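Local atomic coordinates of MccF (PDB entry 4IIY), a protein that probably acts as a serine-type carboxypeptidase-like hydrolase of the S66 family that gives self-immunity to the antibiotic microcin C7. Residues G43-V57 and F75-Y89. The protein carries 1 engineered substitution. Numbering follows the deposited sequence.
Sequences GDTIGFFSSSAPATV and FKLVSGKLTGKTDFY. With EDO (1,2-ethanediol), chain P.
With CG set between its backbone N and carbonyl carbon (chi1 57°), Phe48 leans its ring over the neighbouring strand, where Ser79 CA lies over one face, 3.9 Å from the ring centroid, and Leu77 CB meets the edge. In one of its two conformers, Ser79 OG passes CE1 of that ring and donates to Thr83 OG1 at 2.6 Å; Thr83 OG1 in turn donates to Gly80 O, which also accepts from Thr83 N on the same face of its plane. Replacing Phe48 by an alanine is likely to open a gap beside Leu77 CB and Ser79 CA, which would lose the ring edge and face they pack against. Further back, Ile46 CD1 sits over the Phe75 ring, 3.7 Å from CG, while Asp44 O lies at the ring's edge. Lys76, bent at its last torsion, reaches a lone pair of Gly43 O through NZ (2.9 Å). Beyond the strands, Thr56 OG1 accepts a nearly straight bond from Gly84 N (2.9 Å, 175°), and Val57 packs on Thr86 CG2. Strands 45-49 and 76-79 run parallel, joined through helix 60-72 in a beta-alpha-beta crossover at the edge of the N-terminal domain's sheet, and the loop after strand 45-49 brings the side chain of Ala53 to about 5 Å from the bound glutamylsulfamoyl inosine.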
loop_
_atom_site.group_PDB
_atom_site.type_symbol
_atom_site.label_atom_id
_atom_site.label_comp_id
_atom_site.label_asym_id
_atom_site.label_seq_id
_atom_site.Cartn_x
_atom_site.Cartn_y
_atom_site.Cartn_z
ATOM N N GLY B 43 -28.997 -24.123 10.171
ATOM C CA GLY B 43 -30.271 -23.435 10.298
ATOM C C GLY B 43 -30.154 -22.003 10.789
ATOM O O GLY B 43 -31.138 -21.269 10.826
ATOM N N ASP B 44 -28.946 -21.598 11.171
ATOM C CA ASP B 44 -28.733 -20.232 11.640
ATOM C C ASP B 44 -28.940 -19.184 10.541
ATOM O O ASP B 44 -29.007 -19.494 9.348
ATOM C CB ASP B 44 -27.331 -20.064 12.240
ATOM C CG ASP B 44 -27.228 -20.566 13.678
ATOM O OD1 ASP B 44 -28.262 -20.917 14.292
ATOM O OD2 ASP B 44 -26.096 -20.596 14.202
ATOM N N THR B 45 -29.007 -17.935 10.982
ATOM C CA THR B 45 -29.127 -16.781 10.106
ATOM C C THR B 45 -27.775 -16.097 9.902
ATOM O O THR B 45 -27.072 -15.758 10.865
ATOM C CB THR B 45 -30.129 -15.767 10.694
ATOM O OG1 THR B 45 -31.415 -16.391 10.812
ATOM C CG2 THR B 45 -30.248 -14.535 9.816
ATOM N N ILE B 46 -27.422 -15.915 8.634
ATOM C CA ILE B 46 -26.203 -15.228 8.231
ATOM C C ILE B 46 -26.612 -13.917 7.578
ATOM O O ILE B 46 -27.443 -13.921 6.669
ATOM C CB ILE B 46 -25.421 -16.074 7.202
ATOM C CG1 ILE B 46 -24.989 -17.418 7.816
ATOM C CG2 ILE B 46 -24.223 -15.292 6.670
ATOM C CD1 ILE B 46 -24.386 -18.408 6.821
ATOM N N GLY B 47 -26.055 -12.799 8.039
ATOM C CA GLY B 47 -26.276 -11.523 7.377
ATOM C C GLY B 47 -25.065 -11.162 6.547
ATOM O O GLY B 47 -23.949 -11.476 6.950
ATOM N N PHE B 48 -25.265 -10.523 5.399
ATOM C CA PHE B 48 -24.126 -10.157 4.567
ATOM C C PHE B 48 -24.070 -8.668 4.252
ATOM O O PHE B 48 -25.109 -7.993 4.167
ATOM C CB PHE B 48 -24.025 -11.040 3.313
ATOM C CG PHE B 48 -25.250 -11.047 2.428
ATOM C CD1 PHE B 48 -25.480 -10.021 1.532
ATOM C CD2 PHE B 48 -26.142 -12.115 2.457
ATOM C CE1 PHE B 48 -26.574 -10.050 0.672
ATOM C CE2 PHE B 48 -27.248 -12.146 1.604
ATOM C CZ PHE B 48 -27.466 -11.109 0.719
ATOM N N PHE B 49 -22.847 -8.161 4.100
ATOM C CA PHE B 49 -22.613 -6.733 3.906
ATOM C C PHE B 49 -21.568 -6.506 2.818
ATOM O O PHE B 49 -20.721 -7.372 2.575
ATOM C CB PHE B 49 -22.139 -6.088 5.217
ATOM C CG PHE B 49 -20.779 -6.552 5.657
ATOM C CD1 PHE B 49 -19.653 -5.804 5.367
ATOM C CD2 PHE B 49 -20.621 -7.756 6.317
ATOM C CE1 PHE B 49 -18.400 -6.246 5.746
ATOM C CE2 PHE B 49 -19.377 -8.194 6.707
ATOM C CZ PHE B 49 -18.260 -7.442 6.411
ATOM N N SER B 50 -21.628 -5.341 2.179
ATOM C CA SER B 50 -20.688 -4.957 1.127
ATOM C C SER B 50 -19.912 -3.712 1.563
ATOM O O SER B 50 -20.338 -2.573 1.337
ATOM C CB SER B 50 -21.441 -4.693 -0.179
ATOM O OG SER B 50 -22.195 -5.833 -0.586
ATOM N N SER B 51 -18.765 -3.936 2.196
ATOM C CA SER B 51 -17.987 -2.832 2.755
ATOM C C SER B 51 -17.090 -2.140 1.733
ATOM O O SER B 51 -16.456 -1.130 2.055
ATOM C CB SER B 51 -17.152 -3.287 3.956
ATOM O OG SER B 51 -16.218 -4.306 3.615
ATOM N N SER B 52 -17.046 -2.651 0.505
ATOM C CA SER B 52 -16.232 -2.026 -0.533
ATOM C C SER B 52 -16.857 -2.193 -1.924
ATOM O O SER B 52 -17.789 -1.456 -2.272
ATOM C CB SER B 52 -14.789 -2.546 -0.476
ATOM O OG SER B 52 -13.925 -1.759 -1.278
ATOM N N ALA B 53 -16.378 -3.136 -2.728
ATOM C CA ALA B 53 -16.866 -3.262 -4.105
ATOM C C ALA B 53 -18.320 -3.723 -4.163
ATOM O O ALA B 53 -18.723 -4.587 -3.384
ATOM C CB ALA B 53 -15.987 -4.215 -4.903
ATOM N N PRO B 54 -19.107 -3.170 -5.104
ATOM C CA PRO B 54 -20.541 -3.484 -5.170
ATOM C C PRO B 54 -20.843 -4.750 -5.977
ATOM O O PRO B 54 -21.629 -4.709 -6.936
ATOM C CB PRO B 54 -21.115 -2.259 -5.880
ATOM C CG PRO B 54 -20.026 -1.865 -6.831
ATOM C CD PRO B 54 -18.746 -2.080 -6.034
ATOM N N ALA B 55 -20.260 -5.875 -5.583
ATOM C CA ALA B 55 -20.346 -7.076 -6.401
ATOM C C ALA B 55 -21.710 -7.756 -6.400
ATOM O O ALA B 55 -21.950 -8.612 -7.246
ATOM C CB ALA B 55 -19.219 -8.075 -6.057
ATOM N N THR B 56 -22.612 -7.402 -5.488
ATOM C CA THR B 56 -23.974 -7.919 -5.611
ATOM C C THR B 56 -24.625 -7.423 -6.900
ATOM O O THR B 56 -25.582 -8.037 -7.382
ATOM C CB THR B 56 -24.876 -7.593 -4.405
ATOM O OG1 THR B 56 -25.053 -6.174 -4.276
ATOM C CG2 THR B 56 -24.308 -8.188 -3.115
ATOM N N VAL B 57 -24.106 -6.326 -7.449
ATOM C CA VAL B 57 -24.520 -5.821 -8.757
ATOM C C VAL B 57 -23.562 -6.271 -9.865
ATOM O O VAL B 57 -23.988 -6.805 -10.894
ATOM C CB VAL B 57 -24.629 -4.272 -8.763
ATOM C CG1 VAL B 57 -24.928 -3.745 -10.167
ATOM C CG2 VAL B 57 -25.694 -3.808 -7.774
ATOM N N PHE B 75 -29.221 -22.464 5.668
ATOM C CA PHE B 75 -29.061 -21.162 6.297
ATOM C C PHE B 75 -30.126 -20.188 5.842
ATOM O O PHE B 75 -30.564 -20.222 4.694
ATOM C CB PHE B 75 -27.664 -20.587 6.039
ATOM C CG PHE B 75 -26.575 -21.353 6.720
ATOM C CD1 PHE B 75 -26.422 -21.277 8.094
ATOM C CD2 PHE B 75 -25.719 -22.176 5.999
ATOM C CE1 PHE B 75 -25.434 -22.007 8.736
ATOM C CE2 PHE B 75 -24.724 -22.896 6.634
ATOM C CZ PHE B 75 -24.578 -22.807 8.004
ATOM N N LYS B 76 -30.541 -19.325 6.760
ATOM C CA LYS B 76 -31.385 -18.195 6.422
ATOM C C LYS B 76 -30.463 -17.002 6.202
ATOM O O LYS B 76 -29.497 -16.820 6.938
ATOM C CB LYS B 76 -32.370 -17.920 7.560
ATOM C CG LYS B 76 -33.257 -19.122 7.866
ATOM C CD LYS B 76 -33.976 -18.995 9.194
ATOM C CE LYS B 76 -34.694 -20.295 9.544
ATOM N NZ LYS B 76 -33.775 -21.474 9.554
ATOM N N LEU B 77 -30.747 -16.207 5.179
ATOM C CA LEU B 77 -29.892 -15.069 4.857
ATOM C C LEU B 77 -30.600 -13.734 5.045
ATOM O O LEU B 77 -31.768 -13.571 4.674
ATOM C CB LEU B 77 -29.386 -15.175 3.421
ATOM C CG LEU B 77 -28.673 -16.468 3.046
ATOM C CD1 LEU B 77 -28.184 -16.400 1.611
ATOM C CD2 LEU B 77 -27.518 -16.751 3.988
ATOM N N VAL B 78 -29.884 -12.783 5.635
ATOM C CA VAL B 78 -30.334 -11.401 5.730
ATOM C C VAL B 78 -29.428 -10.542 4.851
ATOM O O VAL B 78 -28.205 -10.509 5.025
ATOM C CB VAL B 78 -30.300 -10.881 7.182
ATOM C CG1 VAL B 78 -30.574 -9.379 7.232
ATOM C CG2 VAL B 78 -31.302 -11.639 8.047
ATOM N N SER B 79 -30.035 -9.854 3.896
ATOM C CA SER B 79 -29.299 -9.005 2.974
ATOM C C SER B 79 -29.030 -7.631 3.580
ATOM O O SER B 79 -29.952 -6.946 4.008
ATOM C CB SER B 79 -30.108 -8.854 1.688
ATOM O OG SER B 79 -29.429 -8.060 0.737
ATOM N N GLY B 80 -27.767 -7.221 3.603
ATOM C CA GLY B 80 -27.428 -5.888 4.071
ATOM C C GLY B 80 -28.094 -4.820 3.221
ATOM O O GLY B 80 -28.420 -5.049 2.057
ATOM N N LYS B 81 -28.289 -3.639 3.795
ATOM C CA LYS B 81 -29.063 -2.588 3.130
ATOM C C LYS B 81 -28.435 -2.020 1.845
ATOM O O LYS B 81 -29.117 -1.328 1.088
ATOM C CB LYS B 81 -29.379 -1.454 4.107
ATOM C CG LYS B 81 -28.153 -0.647 4.503
ATOM C CD LYS B 81 -28.414 0.247 5.705
ATOM C CE LYS B 81 -29.135 1.521 5.323
ATOM N NZ LYS B 81 -28.816 2.612 6.292
ATOM N N LEU B 82 -27.159 -2.305 1.573
ATOM C CA LEU B 82 -26.535 -1.825 0.330
ATOM C C LEU B 82 -26.556 -2.867 -0.793
ATOM O O LEU B 82 -26.026 -2.638 -1.883
ATOM C CB LEU B 82 -25.102 -1.336 0.578
ATOM C CG LEU B 82 -25.001 -0.144 1.530
ATOM C CD1 LEU B 82 -23.544 0.257 1.736
ATOM C CD2 LEU B 82 -25.808 1.046 1.029
ATOM N N THR B 83 -27.167 -4.014 -0.529
ATOM C CA THR B 83 -27.299 -5.028 -1.567
ATOM C C THR B 83 -28.043 -4.450 -2.765
ATOM O O THR B 83 -29.088 -3.810 -2.618
ATOM C CB THR B 83 -28.019 -6.263 -1.027
ATOM O OG1 THR B 83 -27.261 -6.790 0.069
ATOM C CG2 THR B 83 -28.164 -7.336 -2.096
ATOM N N GLY B 84 -27.493 -4.647 -3.957
ATOM C CA GLY B 84 -28.138 -4.160 -5.165
ATOM C C GLY B 84 -27.883 -2.697 -5.494
ATOM O O GLY B 84 -28.446 -2.171 -6.458
ATOM N N LYS B 85 -27.041 -2.032 -4.704
ATOM C CA LYS B 85 -26.746 -0.612 -4.908
ATOM C C LYS B 85 -25.341 -0.418 -5.464
ATOM O O LYS B 85 -24.461 -1.261 -5.252
ATOM C CB LYS B 85 -26.860 0.149 -3.588
ATOM C CG LYS B 85 -28.130 -0.123 -2.805
ATOM C CD LYS B 85 -29.344 0.470 -3.477
ATOM C CE LYS B 85 -30.561 0.360 -2.571
ATOM N NZ LYS B 85 -31.744 1.055 -3.148
ATOM N N THR B 86 -25.119 0.698 -6.158
ATOM C CA THR B 86 -23.777 1.049 -6.606
ATOM C C THR B 86 -23.506 2.537 -6.448
ATOM O O THR B 86 -24.387 3.381 -6.670
ATOM C CB THR B 86 -23.527 0.681 -8.082
ATOM O OG1 THR B 86 -24.403 1.439 -8.928
ATOM C CG2 THR B 86 -23.740 -0.800 -8.322
ATOM N N ASP B 87 -22.271 2.850 -6.060
ATOM C CA ASP B 87 -21.731 4.200 -6.129
ATOM C C ASP B 87 -20.409 4.107 -6.890
ATOM O O ASP B 87 -19.324 4.298 -6.323
ATOM C CB ASP B 87 -21.509 4.770 -4.735
ATOM C CG ASP B 87 -21.047 6.214 -4.761
ATOM O OD1 ASP B 87 -21.559 6.990 -5.605
ATOM O OD2 ASP B 87 -20.171 6.586 -3.943
ATOM N N PHE B 88 -20.516 3.778 -8.175
ATOM C CA PHE B 88 -19.371 3.585 -9.056
ATOM C C PHE B 88 -18.470 2.440 -8.571
ATOM O O PHE B 88 -18.793 1.275 -8.794
ATOM C CB PHE B 88 -18.647 4.916 -9.309
ATOM C CG PHE B 88 -19.564 5.975 -9.857
ATOM C CD1 PHE B 88 -19.879 6.010 -11.208
ATOM C CD2 PHE B 88 -20.162 6.890 -9.010
ATOM C CE1 PHE B 88 -20.753 6.964 -11.704
ATOM C CE2 PHE B 88 -21.030 7.849 -9.501
ATOM C CZ PHE B 88 -21.327 7.883 -10.848
ATOM N N TYR B 89 -17.386 2.756 -7.870
ATOM C CA TYR B 89 -16.386 1.770 -7.470
ATOM C C TYR B 89 -16.673 1.121 -6.116
ATOM O O TYR B 89 -15.931 0.237 -5.682
ATOM C CB TYR B 89 -15.011 2.438 -7.401
ATOM C CG TYR B 89 -14.880 3.502 -6.318
ATOM C CD1 TYR B 89 -14.302 3.209 -5.085
ATOM C CD2 TYR B 89 -15.331 4.795 -6.532
ATOM C CE1 TYR B 89 -14.180 4.184 -4.095
ATOM C CE2 TYR B 89 -15.216 5.773 -5.555
ATOM C CZ TYR B 89 -14.632 5.467 -4.337
ATOM O OH TYR B 89 -14.510 6.445 -3.369
HETATM C C1 EDO P . -26.880 -21.426 18.941
HETATM O O1 EDO P . -25.765 -21.162 19.803
HETATM C C2 EDO P . -26.402 -21.685 17.514
HETATM O O2 EDO P . -25.894 -20.480 16.921
HETATM O O HOH W 1 -24.508 -5.866 0.785
HETATM O O HOH W 2 -14.548 -0.167 -3.208
#